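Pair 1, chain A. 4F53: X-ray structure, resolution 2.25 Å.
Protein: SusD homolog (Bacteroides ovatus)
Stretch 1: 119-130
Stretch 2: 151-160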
# COMPACT_ATOMS: atom_id res chain seq x y z
N TYR A 119 5.94 15.33 -0.06
CA TYR A 119 6.62 14.07 0.25
C TYR A 119 6.39 13.70 1.69
O TYR A 119 6.06 12.55 1.97
CB TYR A 119 8.14 14.15 -0.07
CG TYR A 119 8.46 14.52 -1.51
CD1 TYR A 119 7.59 14.20 -2.55
CD2 TYR A 119 9.65 15.18 -1.82
CE1 TYR A 119 7.90 14.52 -3.87
CE2 TYR A 119 9.95 15.52 -3.14
CZ TYR A 119 9.09 15.17 -4.16
OH TYR A 119 9.40 15.52 -5.45
N ARG A 120 6.48 14.69 2.61
CA ARG A 120 6.20 14.53 4.04
C ARG A 120 4.79 13.99 4.28
O ARG A 120 4.63 13.05 5.04
CB ARG A 120 6.35 15.87 4.76
CG ARG A 120 6.37 15.72 6.25
CD ARG A 120 6.20 17.07 6.89
NE ARG A 120 6.16 16.95 8.34
CZ ARG A 120 5.62 17.85 9.14
NH1 ARG A 120 5.05 18.94 8.65
NH2 ARG A 120 5.63 17.66 10.45
N ILE A 121 3.77 14.57 3.60
CA ILE A 121 2.38 14.11 3.70
C ILE A 121 2.27 12.63 3.27
O ILE A 121 1.77 11.83 4.05
CB ILE A 121 1.42 15.04 2.91
CG1 ILE A 121 1.37 16.42 3.59
CG2 ILE A 121 0.01 14.41 2.82
CD1 ILE A 121 0.70 17.55 2.82
N VAL A 122 2.79 12.25 2.08
CA VAL A 122 2.72 10.87 1.55
C VAL A 122 3.45 9.88 2.50
O VAL A 122 2.91 8.80 2.78
CB VAL A 122 3.29 10.76 0.09
CG1 VAL A 122 3.21 9.33 -0.45
CG2 VAL A 122 2.58 11.73 -0.86
N VAL A 123 4.66 10.25 2.99
CA VAL A 123 5.48 9.38 3.86
C VAL A 123 4.79 9.21 5.21
O VAL A 123 4.62 8.08 5.67
CB VAL A 123 6.93 9.91 4.01
CG1 VAL A 123 7.71 9.11 5.05
CG2 VAL A 123 7.65 9.88 2.67
N MSE A 124 4.39 10.31 5.82
CA MSE A 124 3.76 10.26 7.14
C MSE A 124 2.32 9.75 7.05
O MSE A 124 1.80 9.26 8.06
CB MSE A 124 3.90 11.61 7.87
CG MSE A 124 5.37 11.94 8.14
SE MSE A 124 6.27 10.56 9.22
CE MSE A 124 8.14 10.67 8.53
N LEU A 125 1.71 9.77 5.86
CA LEU A 125 0.40 9.14 5.61
C LEU A 125 0.55 7.62 5.81
O LEU A 125 -0.29 7.04 6.45
CB LEU A 125 -0.16 9.45 4.20
CG LEU A 125 -1.56 8.89 3.84
CD1 LEU A 125 -2.66 9.47 4.77
CD2 LEU A 125 -1.90 9.19 2.39
N ARG A 126 1.65 7.00 5.31
CA ARG A 126 1.93 5.56 5.52
C ARG A 126 2.05 5.25 7.01
O ARG A 126 1.50 4.26 7.48
CB ARG A 126 3.26 5.11 4.86
CG ARG A 126 3.44 5.39 3.39
CD ARG A 126 4.84 4.96 2.98
NE ARG A 126 5.08 3.57 3.38
CZ ARG A 126 5.44 2.59 2.57
NH1 ARG A 126 5.67 2.83 1.29
NH2 ARG A 126 5.59 1.36 3.05
N VAL A 127 2.79 6.11 7.74
CA VAL A 127 3.06 5.97 9.18
C VAL A 127 1.77 6.12 10.01
O VAL A 127 1.51 5.24 10.84
CB VAL A 127 4.19 6.92 9.67
CG1 VAL A 127 4.54 6.64 11.14
CG2 VAL A 127 5.45 6.79 8.78
N THR A 128 0.95 7.17 9.78
CA THR A 128 -0.29 7.28 10.55
C THR A 128 -1.26 6.13 10.16
O THR A 128 -1.95 5.59 11.03
CB THR A 128 -0.95 8.67 10.50
OG1 THR A 128 -2.04 8.62 11.41
CG2 THR A 128 -1.49 9.07 9.10
N ASP A 129 -1.25 5.71 8.90
CA ASP A 129 -2.10 4.58 8.48
C ASP A 129 -1.60 3.25 9.07
O ASP A 129 -2.37 2.30 9.10
CB ASP A 129 -2.20 4.49 6.95
CG ASP A 129 -3.05 5.60 6.35
OD1 ASP A 129 -3.68 6.35 7.12
OD2 ASP A 129 -3.09 5.71 5.11
N THR A 130 -0.34 3.20 9.58
CA THR A 130 0.19 2.00 10.24
C THR A 130 -0.12 2.03 11.74
O THR A 130 -0.45 0.99 12.31
CB THR A 130 1.72 1.88 10.00
OG1 THR A 130 1.98 1.91 8.61
CG2 THR A 130 2.31 0.60 10.57
N SER A 151 -3.41 13.27 17.29
CA SER A 151 -4.44 12.28 17.00
C SER A 151 -4.41 12.02 15.48
O SER A 151 -3.93 12.87 14.73
CB SER A 151 -5.80 12.79 17.46
OG SER A 151 -6.23 13.93 16.72
N GLN A 152 -4.88 10.83 15.01
CA GLN A 152 -4.90 10.59 13.59
C GLN A 152 -5.77 11.66 12.88
O GLN A 152 -5.40 12.15 11.81
CB GLN A 152 -5.37 9.18 13.27
CG GLN A 152 -5.29 8.88 11.79
CD GLN A 152 -5.62 7.47 11.48
OE1 GLN A 152 -6.77 7.04 11.56
NE2 GLN A 152 -4.62 6.75 11.01
N GLN A 153 -6.89 12.06 13.51
CA GLN A 153 -7.77 13.10 12.97
C GLN A 153 -7.02 14.44 12.78
O GLN A 153 -7.17 15.08 11.73
CB GLN A 153 -8.99 13.32 13.83
CG GLN A 153 -9.91 14.37 13.15
CD GLN A 153 -11.21 14.63 13.82
OE1 GLN A 153 -11.57 13.98 14.80
NE2 GLN A 153 -11.92 15.59 13.29
N ALA A 154 -6.22 14.85 13.78
CA ALA A 154 -5.42 16.07 13.70
C ALA A 154 -4.34 15.94 12.61
O ALA A 154 -4.07 16.92 11.92
CB ALA A 154 -4.77 16.39 15.05
N VAL A 155 -3.77 14.74 12.42
CA VAL A 155 -2.76 14.47 11.37
C VAL A 155 -3.42 14.64 9.99
O VAL A 155 -2.90 15.41 9.17
CB VAL A 155 -2.11 13.08 11.52
CG1 VAL A 155 -1.19 12.78 10.34
CG2 VAL A 155 -1.35 12.98 12.84
N TYR A 156 -4.58 13.98 9.76
CA TYR A 156 -5.31 14.08 8.50
C TYR A 156 -5.76 15.53 8.22
O TYR A 156 -5.59 15.99 7.10
CB TYR A 156 -6.53 13.12 8.49
CG TYR A 156 -6.22 11.78 7.85
CD1 TYR A 156 -5.41 10.84 8.50
CD2 TYR A 156 -6.73 11.45 6.61
CE1 TYR A 156 -5.12 9.61 7.92
CE2 TYR A 156 -6.44 10.23 6.00
CZ TYR A 156 -5.64 9.30 6.66
OH TYR A 156 -5.35 8.11 6.05
N ALA A 157 -6.28 16.24 9.24
CA ALA A 157 -6.74 17.62 9.08
C ALA A 157 -5.58 18.56 8.70
O ALA A 157 -5.74 19.36 7.78
CB ALA A 157 -7.43 18.11 10.34
N LYS A 158 -4.42 18.43 9.37
CA LYS A 158 -3.26 19.26 9.04
C LYS A 158 -2.75 18.93 7.62
O LYS A 158 -2.55 19.84 6.82
CB LYS A 158 -2.14 19.12 10.09
CG LYS A 158 -0.92 19.94 9.74
CD LYS A 158 0.15 19.97 10.82
CE LYS A 158 1.53 20.19 10.23
NZ LYS A 158 1.63 21.44 9.41
N MSE A 159 -2.61 17.64 7.29
CA MSE A 159 -2.18 17.19 5.97
C MSE A 159 -3.07 17.72 4.86
O MSE A 159 -2.56 18.22 3.86
CB MSE A 159 -2.16 15.65 5.88
CG MSE A 159 -0.99 14.99 6.62
SE MSE A 159 -1.17 13.05 6.50
CE MSE A 159 0.56 12.68 7.22
N LEU A 160 -4.40 17.61 5.03
CA LEU A 160 -5.37 18.03 4.01
C LEU A 160 -5.33 19.54 3.82
O LEU A 160 -5.35 20.01 2.68
CB LEU A 160 -6.79 17.52 4.30
CG LEU A 160 -7.04 16.05 3.87
CD1 LEU A 160 -8.23 15.42 4.65
CD2 LEU A 160 -7.29 15.93 2.34

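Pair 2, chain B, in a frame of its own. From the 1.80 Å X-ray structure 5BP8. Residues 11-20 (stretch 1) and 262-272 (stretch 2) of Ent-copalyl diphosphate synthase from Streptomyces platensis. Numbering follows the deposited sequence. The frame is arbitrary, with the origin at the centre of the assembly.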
# COMPACT_ATOMS: atom_id res chain seq x y z
N GLU B 11 24.02 -10.29 3.20
CA GLU B 11 22.57 -10.11 3.15
C GLU B 11 22.16 -8.93 2.28
O GLU B 11 21.21 -9.04 1.53
CB GLU B 11 22.03 -9.84 4.53
CG GLU B 11 21.65 -11.07 5.29
CD GLU B 11 20.91 -10.70 6.56
OE1 GLU B 11 21.60 -10.57 7.59
OE2 GLU B 11 19.66 -10.50 6.51
N ALA B 12 22.86 -7.81 2.41
CA ALA B 12 22.59 -6.64 1.58
C ALA B 12 22.77 -6.95 0.10
O ALA B 12 21.93 -6.57 -0.74
CB ALA B 12 23.46 -5.46 1.99
N ALA B 13 23.84 -7.65 -0.23
CA ALA B 13 24.09 -8.00 -1.62
C ALA B 13 23.03 -8.96 -2.17
O ALA B 13 22.62 -8.86 -3.31
CB ALA B 13 25.48 -8.60 -1.75
N ALA B 14 22.59 -9.90 -1.34
CA ALA B 14 21.56 -10.85 -1.74
C ALA B 14 20.21 -10.14 -1.95
O ALA B 14 19.47 -10.45 -2.89
CB ALA B 14 21.40 -11.95 -0.69
N LEU B 15 19.90 -9.20 -1.07
CA LEU B 15 18.65 -8.42 -1.21
C LEU B 15 18.66 -7.59 -2.50
O LEU B 15 17.68 -7.55 -3.25
CB LEU B 15 18.47 -7.49 -0.02
CG LEU B 15 17.12 -6.80 0.10
CD1 LEU B 15 16.02 -7.84 0.29
CD2 LEU B 15 17.17 -5.82 1.26
N LEU B 16 19.79 -6.94 -2.78
CA LEU B 16 19.90 -6.14 -4.00
C LEU B 16 19.75 -7.02 -5.23
O LEU B 16 19.04 -6.67 -6.19
CB LEU B 16 21.21 -5.36 -4.01
CG LEU B 16 21.27 -4.20 -3.00
CD1 LEU B 16 22.70 -3.71 -2.85
CD2 LEU B 16 20.36 -3.05 -3.43
N ALA B 17 20.37 -8.18 -5.21
CA ALA B 17 20.33 -9.08 -6.34
C ALA B 17 18.91 -9.62 -6.57
O ALA B 17 18.47 -9.75 -7.71
CB ALA B 17 21.30 -10.24 -6.15
N ALA B 18 18.22 -9.94 -5.48
CA ALA B 18 16.87 -10.47 -5.59
C ALA B 18 15.93 -9.40 -6.15
O ALA B 18 15.07 -9.71 -6.96
CB ALA B 18 16.37 -10.97 -4.26
N THR B 19 16.14 -8.16 -5.72
CA THR B 19 15.37 -7.04 -6.22
C THR B 19 15.60 -6.82 -7.71
O THR B 19 14.65 -6.66 -8.49
CB THR B 19 15.67 -5.78 -5.40
OG1 THR B 19 15.47 -6.06 -4.00
CG2 THR B 19 14.77 -4.65 -5.84
N VAL B 20 16.87 -6.88 -8.14
CA VAL B 20 17.17 -6.80 -9.56
C VAL B 20 16.42 -7.87 -10.35
O VAL B 20 15.92 -7.62 -11.44
CB VAL B 20 18.70 -6.96 -9.82
CG1 VAL B 20 18.97 -7.22 -11.28
CG2 VAL B 20 19.42 -5.71 -9.36
N PHE B 262 8.72 2.16 -6.63
CA PHE B 262 8.56 2.22 -5.18
C PHE B 262 9.52 1.24 -4.48
O PHE B 262 10.29 1.62 -3.58
CB PHE B 262 7.07 1.96 -4.85
CG PHE B 262 6.78 1.59 -3.42
CD1 PHE B 262 7.28 2.32 -2.35
CD2 PHE B 262 5.93 0.57 -3.13
CE1 PHE B 262 6.97 1.98 -1.02
CE2 PHE B 262 5.61 0.23 -1.81
CZ PHE B 262 6.14 0.94 -0.76
N GLU B 263 9.50 -0.01 -4.89
CA GLU B 263 10.35 -1.00 -4.23
C GLU B 263 11.85 -0.68 -4.41
O GLU B 263 12.63 -0.72 -3.43
CB GLU B 263 10.05 -2.41 -4.74
CG GLU B 263 11.01 -3.45 -4.20
CD GLU B 263 10.55 -4.85 -4.51
OE1 GLU B 263 11.29 -5.54 -5.21
OE2 GLU B 263 9.45 -5.24 -4.01
N GLN B 264 12.24 -0.35 -5.63
CA GLN B 264 13.67 -0.07 -5.92
C GLN B 264 14.17 1.09 -5.05
O GLN B 264 15.21 0.97 -4.40
CB GLN B 264 13.90 0.23 -7.39
CG GLN B 264 13.77 -1.00 -8.25
CD GLN B 264 13.89 -0.75 -9.74
OE1 GLN B 264 13.65 0.34 -10.26
NE2 GLN B 264 14.19 -1.82 -10.47
N ALA B 265 13.40 2.18 -5.00
CA ALA B 265 13.81 3.36 -4.22
C ALA B 265 13.83 3.09 -2.72
O ALA B 265 14.76 3.49 -2.01
CB ALA B 265 12.89 4.52 -4.51
N TRP B 266 12.79 2.43 -2.22
CA TRP B 266 12.71 2.16 -0.79
C TRP B 266 13.81 1.18 -0.34
O TRP B 266 14.45 1.40 0.69
CB TRP B 266 11.30 1.67 -0.38
CG TRP B 266 10.32 2.80 0.11
CD1 TRP B 266 9.86 2.98 1.39
CD2 TRP B 266 9.72 3.88 -0.68
NE1 TRP B 266 9.01 4.06 1.45
CE2 TRP B 266 8.89 4.63 0.21
CE3 TRP B 266 9.81 4.29 -2.02
CZ2 TRP B 266 8.13 5.76 -0.21
CZ3 TRP B 266 9.01 5.40 -2.46
CH2 TRP B 266 8.20 6.12 -1.56
N VAL B 267 14.08 0.16 -1.14
CA VAL B 267 15.16 -0.76 -0.86
C VAL B 267 16.50 -0.02 -0.84
O VAL B 267 17.29 -0.16 0.11
CB VAL B 267 15.23 -1.93 -1.86
CG1 VAL B 267 16.52 -2.71 -1.66
CG2 VAL B 267 14.03 -2.86 -1.67
N LEU B 268 16.77 0.77 -1.89
CA LEU B 268 18.01 1.53 -1.92
C LEU B 268 18.14 2.53 -0.76
O LEU B 268 19.23 2.64 -0.17
CB LEU B 268 18.13 2.26 -3.26
CG LEU B 268 18.45 1.36 -4.45
CD1 LEU B 268 18.25 2.14 -5.73
CD2 LEU B 268 19.88 0.84 -4.32
N ASN B 269 17.06 3.22 -0.41
CA ASN B 269 17.14 4.17 0.71
C ASN B 269 17.31 3.51 2.07
O ASN B 269 18.03 4.02 2.93
CB ASN B 269 15.95 5.15 0.73
CG ASN B 269 16.00 6.14 -0.42
OD1 ASN B 269 17.08 6.55 -0.87
ND2 ASN B 269 14.83 6.53 -0.92
N SER B 270 16.68 2.36 2.26
CA SER B 270 16.90 1.59 3.48
C SER B 270 18.35 1.14 3.59
O SER B 270 18.96 1.29 4.65
CB SER B 270 15.96 0.38 3.51
OG SER B 270 14.63 0.82 3.75
N LEU B 271 18.90 0.61 2.51
CA LEU B 271 20.30 0.15 2.51
C LEU B 271 21.30 1.28 2.71
O LEU B 271 22.31 1.09 3.38
CB LEU B 271 20.63 -0.62 1.24
CG LEU B 271 20.45 -2.13 1.36
CD1 LEU B 271 19.29 -2.53 2.27
CD2 LEU B 271 20.23 -2.70 -0.03
N ALA B 272 20.99 2.46 2.15
CA ALA B 272 21.85 3.65 2.38
C ALA B 272 21.85 4.07 3.82
O ALA B 272 22.87 4.52 4.34
CB ALA B 272 21.40 4.80 1.50
O HOH W 1 13.60 -4.39 -9.39

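The sharpest difference lies at the end of the contact where stretch 1 finishes and stretch 2 begins. Pair 1 joins its helices there by direct side-chain hydrogen bonds. Pair 2 has no direct hydrogen bond between its helices, and a water sits between them instead.

The backbone arrangement is the same. In each pair two helices run nearly antiparallel, at 161° in pair 1 and 170° in pair 2. Their axes approach to 10.7 Å and 10.9 Å. Fourteen central residues superpose with an RMSD of 0.5 Å.

Thr A128 matches Thr B19, and Gln A152 matches Gln B264. The same two residue types meet differently. In pair 1, Gln A152 NE2 donates to Thr A128 OG1 at 3.2 Å. Thr A128 has chi1 in t, and Thr A128 CG2 lies 3.9 Å from Val A155 CG1. In pair 2, Thr B19 has chi1 in m. Thr B19 OG1 turns back along its own helix and donates to Leu B15 O at 2.8 Å. The CG2 methyl of Thr B19 lies 3.6 Å from Glu B263 OE1. Gln B264 instead approaches the other helix through water 1. The O of water 1 accepts from Gln B264 NE2 at 2.8 Å and lies 2.7 Å from Thr B19 O.

The neighbouring positions extend the contrast. Tyr A156 matches Leu B268, and Asp A129 matches Val B20. Tyr A156 OH donates to Asp A129 OD1 at 2.7 Å, with the carboxylate oxygen at the ring edge. Leu B268 and Val B20 are apolar and cannot form such a bond. Tyr A156 and Leu B268 also both pack on the matching leucine of stretch 1. Leu A125 CD1 lies 3.5 Å from Tyr A156 CZ, and Leu B268 CD2 lies 4.0 Å from Leu B16 CD2.

At the other end both contacts are mainly apolar. Met A159, a selenomethionine, matches Leu B271. In both, the CA-to-CB bond points toward the other helix. The long side chain of Met A159 is extended, with chi2 and chi3 in t. Met A159 CE reaches Met A124 CB at 3.6 Å and lies 3.4 Å from Leu A125 N, so it packs against backbone as well as side chains. Leu B271 is shorter and branched. Leu B271 CD2 meets Leu B16 CD2 at 3.4 Å, and Leu B271 CD1 lies 4.0 Å from Leu B15 CD2.

Ile A121 matches Ala B12. Ile A121 CG2 packs on Met A159 CB at 4.0 Å, whereas Ala B12 offers only a methyl group. The two contacts bury 473 Å² in pair 1 and 357 Å² in pair 2.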